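Local coordinates for protein phosphatase YwpJ (Bacillus subtilis, PDB 1NRW) that catalyses the removal of phosphate from five- and six-carbon sugar phosphates and nucleoside monophosphates in vitro, using magnesium as cofactor, and acts more weakly on FMN, at residues L6-L11 / Q219-L224; G37-V42 / L228-E233; G69-I72 / R78-H81. All blocks are in the same frame, centred on the assembly; numbering follows the deposited sequence.

Contact 1 (L6-L11 / Q219-L224); sequences LIAIDL and QALKRL. With CA (calcium ion), chain D.
L6 and L221 run past each other in opposite directions, and only the ends of their side chains touch: L6 CD2 lies 3.4 Å from L221 CD1, closer than two methyl carbons usually come. In L221 CG stands anti to the backbone N (chi1 178°), which carries both methyls off the helix toward strand 6-10. They fork around A8, whose CB is 4.0 Å from L221 CD1 and 4.0 Å from L221 CD2. The other branch of L6 reaches the next turn of the helix, where L6 CD1 approaches L224 CG at 4.5 Å, a looser touch. L6 thus spans L221 and L224 with its two methyls. No hydrogen bond crosses this buried contact. The strand and helix segments run nearly antiparallel, at 155°, with axes 10.5 Å apart.

This is helix-on-sheet packing in the Rossmann-like core of a HAD phosphatase, and the same strand leads into the active site. At its end D10, by similarity the nucleophile, binds calcium through OD2 at 2.4 Å; D12, D240 and S241 complete the protein ligands, and a water also binds. The other oxygen, D10 OD1, forms a salt bridge with K217, a phosphate-binding residue on the same helix as L221.

Strand 6-10 lies between strands 39-43 and 235-239 and bonds to both through its backbone. M247 of helix 245-250 touches A8 and L221 beside the contact, whereas I7 turns away from helix 217-227 and packs on helix 279-286.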
ATOM      1  N   LEU A   6      14.746   6.015  11.494  1.00 21.01           N
ATOM      2  CA  LEU A   6      13.602   5.257  10.997  1.00 20.08           C
ATOM      3  C   LEU A   6      13.441   5.514   9.501  1.00 18.99           C
ATOM      4  O   LEU A   6      13.501   6.659   9.047  1.00 18.64           O
ATOM      5  CB  LEU A   6      12.323   5.666  11.742  1.00 21.41           C
ATOM      6  CG  LEU A   6      11.022   4.916  11.411  1.00 24.21           C
ATOM      7  CD1 LEU A   6      10.012   5.134  12.525  1.00 27.03           C
ATOM      8  CD2 LEU A   6      10.454   5.398  10.085  1.00 26.39           C
ATOM      9  N   ILE A   7      13.247   4.444   8.735  1.00 15.69           N
ATOM     10  CA  ILE A   7      13.073   4.567   7.294  1.00 14.94           C
ATOM     11  C   ILE A   7      11.823   3.806   6.866  1.00 13.52           C
ATOM     12  O   ILE A   7      11.715   2.605   7.109  1.00 14.07           O
ATOM     13  CB  ILE A   7      14.290   3.996   6.530  1.00 15.62           C
ATOM     14  CG1 ILE A   7      15.554   4.759   6.940  1.00 17.05           C
ATOM     15  CG2 ILE A   7      14.067   4.104   5.025  1.00 15.45           C
ATOM     16  CD1 ILE A   7      16.833   4.136   6.435  1.00 21.48           C
ATOM     17  N   ALA A   8      10.882   4.521   6.250  1.00 13.73           N
ATOM     18  CA  ALA A   8       9.628   3.933   5.774  1.00 13.14           C
ATOM     19  C   ALA A   8       9.781   3.637   4.283  1.00 14.28           C
ATOM     20  O   ALA A   8      10.176   4.511   3.508  1.00 13.58           O
ATOM     21  CB  ALA A   8       8.476   4.903   6.010  1.00 14.32           C
ATOM     22  N   ILE A   9       9.447   2.411   3.885  1.00 11.50           N
ATOM     23  CA  ILE A   9       9.609   1.988   2.493  1.00 12.16           C
ATOM     24  C   ILE A   9       8.329   1.421   1.881  1.00 11.03           C
ATOM     25  O   ILE A   9       7.775   0.455   2.393  1.00 12.57           O
ATOM     26  CB  ILE A   9      10.705   0.892   2.401  1.00 11.16           C
ATOM     27  CG1 ILE A   9      11.972   1.371   3.113  1.00 13.00           C
ATOM     28  CG2 ILE A   9      11.010   0.556   0.941  1.00 12.64           C
ATOM     29  CD1 ILE A   9      13.063   0.311   3.208  1.00 14.15           C
ATOM     30  N   ASP A  10       7.874   2.023   0.789  1.00 11.29           N
ATOM     31  CA  ASP A  10       6.676   1.553   0.095  1.00 11.23           C
ATOM     32  C   ASP A  10       6.978   0.164  -0.477  1.00 12.39           C
ATOM     33  O   ASP A  10       8.133  -0.163  -0.752  1.00 12.86           O
ATOM     34  CB  ASP A  10       6.318   2.549  -1.009  1.00 11.13           C
ATOM     35  CG  ASP A  10       5.031   2.208  -1.724  1.00 13.52           C
ATOM     36  OD1 ASP A  10       4.209   1.415  -1.213  1.00 13.24           O
ATOM     37  OD2 ASP A  10       4.841   2.770  -2.814  1.00 12.93           O
ATOM     38  N   LEU A  11       5.943  -0.656  -0.648  1.00 12.21           N
ATOM     39  CA  LEU A  11       6.132  -2.014  -1.156  1.00 11.82           C
ATOM     40  C   LEU A  11       6.115  -2.067  -2.683  1.00 12.50           C
ATOM     41  O   LEU A  11       7.168  -2.149  -3.315  1.00 13.23           O
ATOM     42  CB  LEU A  11       5.047  -2.930  -0.582  1.00 11.12           C
ATOM     43  CG  LEU A  11       5.088  -4.414  -0.965  1.00 12.98           C
ATOM     44  CD1 LEU A  11       6.266  -5.123  -0.312  1.00 14.82           C
ATOM     45  CD2 LEU A  11       3.772  -5.052  -0.530  1.00 13.06           C
ATOM     46  N   GLN A 219       0.175   9.357   8.455  1.00 14.85           N
ATOM     47  CA  GLN A 219      -0.255   9.363   9.851  1.00 15.99           C
ATOM     48  C   GLN A 219       0.253   8.140  10.608  1.00 16.62           C
ATOM     49  O   GLN A 219       0.581   8.226  11.791  1.00 15.32           O
ATOM     50  CB  GLN A 219      -1.781   9.442   9.936  1.00 17.33           C
ATOM     51  CG  GLN A 219      -2.335  10.791   9.513  1.00 21.05           C
ATOM     52  CD  GLN A 219      -3.847  10.820   9.495  1.00 23.56           C
ATOM     53  OE1 GLN A 219      -4.484  10.426   8.509  1.00 24.39           O
ATOM     54  NE2 GLN A 219      -4.434  11.270  10.594  1.00 19.47           N
ATOM     55  N   ALA A 220       0.319   7.000   9.925  1.00 15.57           N
ATOM     56  CA  ALA A 220       0.805   5.775  10.547  1.00 15.99           C
ATOM     57  C   ALA A 220       2.290   5.931  10.860  1.00 15.21           C
ATOM     58  O   ALA A 220       2.769   5.462  11.894  1.00 15.93           O
ATOM     59  CB  ALA A 220       0.580   4.577   9.615  1.00 14.71           C
ATOM     60  N   LEU A 221       3.017   6.583   9.956  1.00 13.60           N
ATOM     61  CA  LEU A 221       4.439   6.813  10.155  1.00 14.90           C
ATOM     62  C   LEU A 221       4.629   7.709  11.384  1.00 15.57           C
ATOM     63  O   LEU A 221       5.472   7.432  12.235  1.00 16.28           O
ATOM     64  CB  LEU A 221       5.055   7.474   8.915  1.00 16.06           C
ATOM     65  CG  LEU A 221       6.544   7.844   8.970  1.00 17.78           C
ATOM     66  CD1 LEU A 221       7.366   6.649   9.440  1.00 19.46           C
ATOM     67  CD2 LEU A 221       7.003   8.309   7.589  1.00 18.05           C
ATOM     68  N   LYS A 222       3.831   8.769  11.486  1.00 16.77           N
ATOM     69  CA  LYS A 222       3.940   9.673  12.628  1.00 17.80           C
ATOM     70  C   LYS A 222       3.609   8.949  13.930  1.00 19.22           C
ATOM     71  O   LYS A 222       4.270   9.145  14.952  1.00 19.80           O
ATOM     72  CB  LYS A 222       2.998  10.866  12.461  1.00 19.14           C
ATOM     73  CG  LYS A 222       3.354  11.798  11.319  1.00 23.31           C
ATOM     74  CD  LYS A 222       2.397  12.983  11.307  1.00 25.71           C
ATOM     75  CE  LYS A 222       2.653  13.916  10.144  1.00 29.84           C
ATOM     76  NZ  LYS A 222       1.657  15.032  10.146  1.00 31.20           N
ATOM     77  N   ARG A 223       2.581   8.112  13.880  1.00 18.51           N
ATOM     78  CA  ARG A 223       2.138   7.346  15.036  1.00 22.03           C
ATOM     79  C   ARG A 223       3.266   6.447  15.548  1.00 21.43           C
ATOM     80  O   ARG A 223       3.520   6.365  16.753  1.00 19.79           O
ATOM     81  CB  ARG A 223       0.926   6.496  14.632  1.00 25.71           C
ATOM     82  CG  ARG A 223       0.149   5.879  15.766  1.00 31.95           C
ATOM     83  CD  ARG A 223      -0.956   4.985  15.215  1.00 34.32           C
ATOM     84  NE  ARG A 223      -1.881   5.704  14.339  1.00 36.29           N
ATOM     85  CZ  ARG A 223      -2.781   6.586  14.761  1.00 38.65           C
ATOM     86  NH1 ARG A 223      -2.882   6.865  16.054  1.00 38.92           N
ATOM     87  NH2 ARG A 223      -3.588   7.183  13.892  1.00 37.81           N
ATOM     88  N   LEU A 224       3.947   5.779  14.624  1.00 19.39           N
ATOM     89  CA  LEU A 224       5.033   4.876  14.975  1.00 19.47           C
ATOM     90  C   LEU A 224       6.260   5.623  15.483  1.00 18.95           C
ATOM     91  O   LEU A 224       6.851   5.245  16.494  1.00 19.36           O
ATOM     92  CB  LEU A 224       5.419   4.025  13.764  1.00 19.46           C
ATOM     93  CG  LEU A 224       6.432   2.908  14.015  1.00 21.05           C
ATOM     94  CD1 LEU A 224       5.936   1.986  15.121  1.00 20.26           C
ATOM     95  CD2 LEU A 224       6.638   2.123  12.726  1.00 21.02           C
TER
HETATM   96 CA    CA D 903       3.736   2.024  -4.834  1.00 23.44          CA
HETATM   97  O   HOH W   1       3.275   1.390  -7.197  1.00 14.73           O

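Contact 2 (G37-V42 / L228-E233); sequences GIEVVV and LNIPLE
E39 meets L228 and I230 through its aliphatic stem, which leaves the backbone with CG beside the N (chi1 -63°) and then bends again at chi2 (-69°). The double turn presents CG, not the carboxylate, to the two hydrophobic residues. L228 CG and I230 CG1 also lie beside the backbone N, and both chains then extend, so that each offers its CD1 methyl: I230 has chi1 -61° and an almost straight chi2. L228 CD1 comes to 3.9 Å from E39 CG, and I230 CD1 to 4.1 Å from E39 CG. Both side chains cross the glutamate obliquely, and the two methyls share one methylene as their meeting point. At these distances the touch is ordinary van der Waals contact, and no hydrogen bond joins the segments.

The setting is near the surface of the Rossmann-like HAD domain, away from the metal and phosphate sites. Here the first residue of strand 39-43 faces the connection that takes the chain from helix 217-227 into strand 235-239. Both segments hold the end of a helix: G37, with positive phi, closes helix 24-35 in a Schellman motif, and N229, lying between L228 and I230, does the same for helix 217-227.

The polar end of E39 has its partner elsewhere, with OE1 accepting a hydrogen bond from the indole NE1 of W63 on the adjoining strand. W63 also touches the side chain of L228, and I230 continues onto L6 and K5. Deeper in, V41 packs against L224 of helix 217-227.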
ATOM      1  N   GLY A  37      21.110  -0.365  13.270  1.00 24.32           N
ATOM      2  CA  GLY A  37      20.217   0.083  14.327  1.00 24.50           C
ATOM      3  C   GLY A  37      19.080   0.971  13.851  1.00 23.88           C
ATOM      4  O   GLY A  37      18.427   1.645  14.654  1.00 23.47           O
ATOM      5  N   ILE A  38      18.835   0.979  12.544  1.00 22.98           N
ATOM      6  CA  ILE A  38      17.761   1.785  11.975  1.00 21.68           C
ATOM      7  C   ILE A  38      16.463   0.979  11.963  1.00 21.19           C
ATOM      8  O   ILE A  38      16.456  -0.190  11.584  1.00 20.31           O
ATOM      9  CB  ILE A  38      18.090   2.214  10.518  1.00 22.03           C
ATOM     10  CG1 ILE A  38      19.354   3.077  10.497  1.00 22.71           C
ATOM     11  CG2 ILE A  38      16.914   2.977   9.915  1.00 22.34           C
ATOM     12  CD1 ILE A  38      19.841   3.429   9.097  1.00 22.07           C
ATOM     13  N   GLU A  39      15.371   1.601  12.392  1.00 20.38           N
ATOM     14  CA  GLU A  39      14.080   0.929  12.392  1.00 19.82           C
ATOM     15  C   GLU A  39      13.552   0.978  10.961  1.00 18.46           C
ATOM     16  O   GLU A  39      13.378   2.057  10.395  1.00 19.67           O
ATOM     17  CB  GLU A  39      13.097   1.640  13.323  1.00 21.94           C
ATOM     18  CG  GLU A  39      13.490   1.641  14.797  1.00 23.29           C
ATOM     19  CD  GLU A  39      13.409   0.266  15.440  1.00 25.33           C
ATOM     20  OE1 GLU A  39      12.844  -0.663  14.826  1.00 24.29           O
ATOM     21  OE2 GLU A  39      13.905   0.116  16.577  1.00 27.55           O
ATOM     22  N   VAL A  40      13.310  -0.189  10.375  1.00 17.19           N
ATOM     23  CA  VAL A  40      12.802  -0.243   9.012  1.00 16.59           C
ATOM     24  C   VAL A  40      11.324  -0.591   9.000  1.00 15.73           C
ATOM     25  O   VAL A  40      10.893  -1.549   9.648  1.00 14.81           O
ATOM     26  CB  VAL A  40      13.570  -1.278   8.161  1.00 16.90           C
ATOM     27  CG1 VAL A  40      12.926  -1.391   6.777  1.00 17.56           C
ATOM     28  CG2 VAL A  40      15.034  -0.854   8.030  1.00 16.25           C
ATOM     29  N   VAL A  41      10.554   0.200   8.259  1.00 14.83           N
ATOM     30  CA  VAL A  41       9.118  -0.005   8.146  1.00 14.48           C
ATOM     31  C   VAL A  41       8.712  -0.103   6.681  1.00 14.61           C
ATOM     32  O   VAL A  41       9.134   0.710   5.860  1.00 16.32           O
ATOM     33  CB  VAL A  41       8.343   1.168   8.786  1.00 16.82           C
ATOM     34  CG1 VAL A  41       6.854   0.859   8.811  1.00 16.40           C
ATOM     35  CG2 VAL A  41       8.876   1.434  10.187  1.00 20.12           C
ATOM     36  N   VAL A  42       7.914  -1.114   6.356  1.00 12.59           N
ATOM     37  CA  VAL A  42       7.414  -1.299   4.997  1.00 13.48           C
ATOM     38  C   VAL A  42       5.946  -0.882   5.055  1.00 14.15           C
ATOM     39  O   VAL A  42       5.184  -1.368   5.899  1.00 14.05           O
ATOM     40  CB  VAL A  42       7.568  -2.766   4.545  1.00 14.21           C
ATOM     41  CG1 VAL A  42       6.819  -3.006   3.243  1.00 14.76           C
ATOM     42  CG2 VAL A  42       9.045  -3.077   4.352  1.00 15.33           C
ATOM     43  N   LEU A 228       8.143   5.255  19.182  1.00 24.63           N
ATOM     44  CA  LEU A 228       9.532   4.832  19.278  1.00 24.95           C
ATOM     45  C   LEU A 228      10.433   5.969  19.754  1.00 24.41           C
ATOM     46  O   LEU A 228      11.645   5.805  19.842  1.00 24.18           O
ATOM     47  CB  LEU A 228      10.026   4.319  17.923  1.00 25.41           C
ATOM     48  CG  LEU A 228       9.267   3.128  17.334  1.00 25.92           C
ATOM     49  CD1 LEU A 228       9.928   2.711  16.026  1.00 25.42           C
ATOM     50  CD2 LEU A 228       9.259   1.973  18.328  1.00 27.49           C
ATOM     51  N   ASN A 229       9.831   7.115  20.054  1.00 25.04           N
ATOM     52  CA  ASN A 229      10.576   8.283  20.518  1.00 27.12           C
ATOM     53  C   ASN A 229      11.598   8.739  19.486  1.00 26.55           C
ATOM     54  O   ASN A 229      12.722   9.111  19.824  1.00 26.15           O
ATOM     55  CB  ASN A 229      11.274   7.967  21.840  1.00 30.09           C
ATOM     56  CG  ASN A 229      10.291   7.661  22.950  1.00 33.38           C
ATOM     57  OD1 ASN A 229       9.398   8.459  23.233  1.00 35.77           O
ATOM     58  ND2 ASN A 229      10.448   6.505  23.584  1.00 36.36           N
ATOM     59  N   ILE A 230      11.196   8.707  18.220  1.00 23.81           N
ATOM     60  CA  ILE A 230      12.068   9.120  17.129  1.00 24.01           C
ATOM     61  C   ILE A 230      11.514  10.380  16.475  1.00 24.05           C
ATOM     62  O   ILE A 230      10.394  10.382  15.970  1.00 23.22           O
ATOM     63  CB  ILE A 230      12.185   8.015  16.055  1.00 24.10           C
ATOM     64  CG1 ILE A 230      12.790   6.754  16.675  1.00 23.21           C
ATOM     65  CG2 ILE A 230      13.040   8.506  14.895  1.00 22.21           C
ATOM     66  CD1 ILE A 230      12.834   5.561  15.736  1.00 25.02           C
ATOM     67  N   PRO A 231      12.294  11.474  16.485  1.00 25.22           N
ATOM     68  CA  PRO A 231      11.878  12.749  15.887  1.00 25.07           C
ATOM     69  C   PRO A 231      11.644  12.566  14.388  1.00 24.16           C
ATOM     70  O   PRO A 231      12.385  11.836  13.730  1.00 23.07           O
ATOM     71  CB  PRO A 231      13.070  13.669  16.164  1.00 25.52           C
ATOM     72  CG  PRO A 231      13.686  13.083  17.394  1.00 27.08           C
ATOM     73  CD  PRO A 231      13.617  11.602  17.121  1.00 26.66           C
ATOM     74  N   LEU A 232      10.625  13.224  13.847  1.00 24.59           N
ATOM     75  CA  LEU A 232      10.347  13.102  12.420  1.00 24.02           C
ATOM     76  C   LEU A 232      11.524  13.595  11.587  1.00 23.93           C
ATOM     77  O   LEU A 232      11.717  13.157  10.455  1.00 21.96           O
ATOM     78  CB  LEU A 232       9.080  13.878  12.049  1.00 24.82           C
ATOM     79  CG  LEU A 232       7.772  13.248  12.528  1.00 25.90           C
ATOM     80  CD1 LEU A 232       6.602  14.135  12.146  1.00 23.67           C
ATOM     81  CD2 LEU A 232       7.623  11.862  11.905  1.00 24.94           C
ATOM     82  N   GLU A 233      12.316  14.504  12.152  1.00 24.17           N
ATOM     83  CA  GLU A 233      13.478  15.034  11.440  1.00 25.40           C
ATOM     84  C   GLU A 233      14.487  13.915  11.191  1.00 24.09           C
ATOM     85  O   GLU A 233      15.345  14.019  10.314  1.00 23.76           O
ATOM     86  CB  GLU A 233      14.143  16.155  12.254  1.00 28.99           C
ATOM     87  CG  GLU A 233      13.285  17.403  12.448  1.00 34.98           C
ATOM     88  CD  GLU A 233      12.005  17.140  13.230  1.00 37.63           C
ATOM     89  OE1 GLU A 233      12.078  16.513  14.310  1.00 38.01           O
ATOM     90  OE2 GLU A 233      10.924  17.567  12.766  1.00 40.59           O
TER

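Contact 3 (G69-I72 / R78-H81); sequences GAVI and RLYH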
ATOM      1  N   GLY A  69      -2.177   2.469   6.053  1.00 14.05           N
ATOM      2  CA  GLY A  69      -1.936   3.145   7.316  1.00 15.28           C
ATOM      3  C   GLY A  69      -2.987   2.868   8.370  1.00 15.36           C
ATOM      4  O   GLY A  69      -2.964   3.463   9.450  1.00 16.25           O
ATOM      5  N   ALA A  70      -3.917   1.970   8.066  1.00 13.96           N
ATOM      6  CA  ALA A  70      -4.958   1.618   9.026  1.00 13.93           C
ATOM      7  C   ALA A  70      -4.452   0.573  10.014  1.00 16.03           C
ATOM      8  O   ALA A  70      -4.987   0.439  11.116  1.00 18.15           O
ATOM      9  CB  ALA A  70      -6.190   1.074   8.292  1.00 13.17           C
ATOM     10  N   VAL A  71      -3.418  -0.166   9.619  1.00 15.04           N
ATOM     11  CA  VAL A  71      -2.876  -1.225  10.465  1.00 15.32           C
ATOM     12  C   VAL A  71      -1.357  -1.180  10.627  1.00 15.22           C
ATOM     13  O   VAL A  71      -0.623  -0.913   9.671  1.00 13.88           O
ATOM     14  CB  VAL A  71      -3.276  -2.616   9.900  1.00 15.68           C
ATOM     15  CG1 VAL A  71      -2.756  -3.724  10.800  1.00 14.21           C
ATOM     16  CG2 VAL A  71      -4.788  -2.702   9.761  1.00 16.02           C
ATOM     17  N   ILE A  72      -0.888  -1.443  11.847  1.00 13.40           N
ATOM     18  CA  ILE A  72       0.545  -1.453  12.133  1.00 14.50           C
ATOM     19  C   ILE A  72       0.929  -2.698  12.933  1.00 14.39           C
ATOM     20  O   ILE A  72       0.288  -3.018  13.938  1.00 15.25           O
ATOM     21  CB  ILE A  72       0.985  -0.223  12.963  1.00 14.54           C
ATOM     22  CG1 ILE A  72       0.583   1.074  12.260  1.00 16.57           C
ATOM     23  CG2 ILE A  72       2.488  -0.279  13.199  1.00 14.60           C
ATOM     24  CD1 ILE A  72       0.992   2.332  13.017  1.00 19.33           C
ATOM     25  N   ARG A  78       3.531  -8.535  16.087  1.00 15.64           N
ATOM     26  CA  ARG A  78       2.699  -8.062  17.192  1.00 14.21           C
ATOM     27  C   ARG A  78       1.906  -6.868  16.688  1.00 15.51           C
ATOM     28  O   ARG A  78       2.450  -5.994  16.009  1.00 16.91           O
ATOM     29  CB  ARG A  78       3.550  -7.621  18.380  1.00 13.30           C
ATOM     30  CG  ARG A  78       4.475  -8.685  18.923  1.00 15.59           C
ATOM     31  CD  ARG A  78       5.085  -8.234  20.245  1.00 16.51           C
ATOM     32  NE  ARG A  78       6.074  -9.187  20.738  1.00 19.08           N
ATOM     33  CZ  ARG A  78       7.309  -9.289  20.258  1.00 21.12           C
ATOM     34  NH1 ARG A  78       7.706  -8.489  19.274  1.00 20.07           N
ATOM     35  NH2 ARG A  78       8.143 -10.193  20.757  1.00 20.98           N
ATOM     36  N   LEU A  79       0.623  -6.829  17.025  1.00 14.32           N
ATOM     37  CA  LEU A  79      -0.243  -5.742  16.597  1.00 13.57           C
ATOM     38  C   LEU A  79       0.001  -4.465  17.400  1.00 15.52           C
ATOM     39  O   LEU A  79       0.051  -4.501  18.629  1.00 14.49           O
ATOM     40  CB  LEU A  79      -1.707  -6.160  16.747  1.00 13.29           C
ATOM     41  CG  LEU A  79      -2.710  -5.104  16.282  1.00 13.47           C
ATOM     42  CD1 LEU A  79      -2.646  -4.978  14.758  1.00 13.03           C
ATOM     43  CD2 LEU A  79      -4.109  -5.498  16.721  1.00 15.06           C
ATOM     44  N   TYR A  80       0.154  -3.341  16.701  1.00 14.36           N
ATOM     45  CA  TYR A  80       0.370  -2.055  17.353  1.00 14.96           C
ATOM     46  C   TYR A  80      -0.808  -1.113  17.148  1.00 16.76           C
ATOM     47  O   TYR A  80      -0.998  -0.180  17.923  1.00 16.67           O
ATOM     48  CB  TYR A  80       1.641  -1.378  16.821  1.00 15.37           C
ATOM     49  CG  TYR A  80       2.872  -1.619  17.667  1.00 14.90           C
ATOM     50  CD1 TYR A  80       3.406  -2.899  17.817  1.00 14.96           C
ATOM     51  CD2 TYR A  80       3.492  -0.562  18.338  1.00 15.67           C
ATOM     52  CE1 TYR A  80       4.531  -3.120  18.622  1.00 17.61           C
ATOM     53  CE2 TYR A  80       4.609  -0.771  19.140  1.00 16.74           C
ATOM     54  CZ  TYR A  80       5.121  -2.048  19.278  1.00 16.87           C
ATOM     55  OH  TYR A  80       6.225  -2.243  20.075  1.00 16.99           O
ATOM     56  N   HIS A  81      -1.609  -1.349  16.112  1.00 15.01           N
ATOM     57  CA  HIS A  81      -2.728  -0.451  15.870  1.00 16.38           C
ATOM     58  C   HIS A  81      -3.676  -0.862  14.756  1.00 17.82           C
ATOM     59  O   HIS A  81      -3.263  -1.443  13.752  1.00 16.92           O
ATOM     60  CB  HIS A  81      -2.189   0.949  15.532  1.00 15.91           C
ATOM     61  CG  HIS A  81      -3.242   2.015  15.469  1.00 17.20           C
ATOM     62  ND1 HIS A  81      -3.724   2.651  16.595  1.00 15.94           N
ATOM     63  CD2 HIS A  81      -3.916   2.546  14.421  1.00 16.76           C
ATOM     64  CE1 HIS A  81      -4.651   3.525  16.241  1.00 17.68           C
ATOM     65  NE2 HIS A  81      -4.787   3.482  14.928  1.00 17.43           N
TER
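Backbone hydrogen bonds tie I72 to Y80 and H81. I72 N donates to H81 O at 3.0 Å with an N-H...O angle of 158°. In return, I72 O takes two donors: Y80 N at 2.8 Å, in a fairly straight bond of 164°, and H81 N at 3.3 Å, which is weak. That doubled acceptance marks a classic beta bulge, with Y80 and H81 together facing I72. I72 and H81 form the antiparallel hydrogen-bonded pair, and their side chains share one face of the sheet. H81 O also receives a CA-H...O contact from V71 CA, at 3.3 Å.

Apolar contacts flank these bonds. I72 CG2 rests 3.9 Å from Y80 CB, so it is the base of the tyrosine that meets the isoleucine while the ring leads away. L79 and V71 cross at about a right angle, with L79 CD1 at 4.2 Å from V71 CG1. Having CG anti to the backbone N (chi1 -178°) brings the end of L79 back to the neighbouring strand, where CD1 also approaches I72 O.

The charged and polar ends find partners just beyond the segments: R78 NH1 forms a salt bridge with D74 in the turn, and H81 NE2 a hydrogen bond with E83.

The two strands make a beta hairpin at one edge of the eight-stranded sheet, 79-82 outermost and 71-73 next to 63-66. Helix 217-227 lies over the face carrying I72 and H81, touching both through R223, while the Y80 ring meets W63 edge-to-face.

How the contacts relate
Contact 1 is core, contact 2 lies at the surface, and contact 3 is partly buried at the sheet edge; all three belong to one eight-stranded sheet and its surroundings. Helix 217-227 unites them: it supplies one side of contact 1, the loop leaving it supplies one side of contact 2, and its A220 and R223 pack on the hairpin of contact 3. Contacts 1 and 2 also join directly, as strands 6-10 and 39-43 are bonded neighbours. Contacts 2 and 3 do not touch. Chemistry follows place: purely aliphatic side chains in the core, a glutamate stem against methyls at the surface, and mainly backbone hydrogen bonds, with a few apolar touches, in the hairpin.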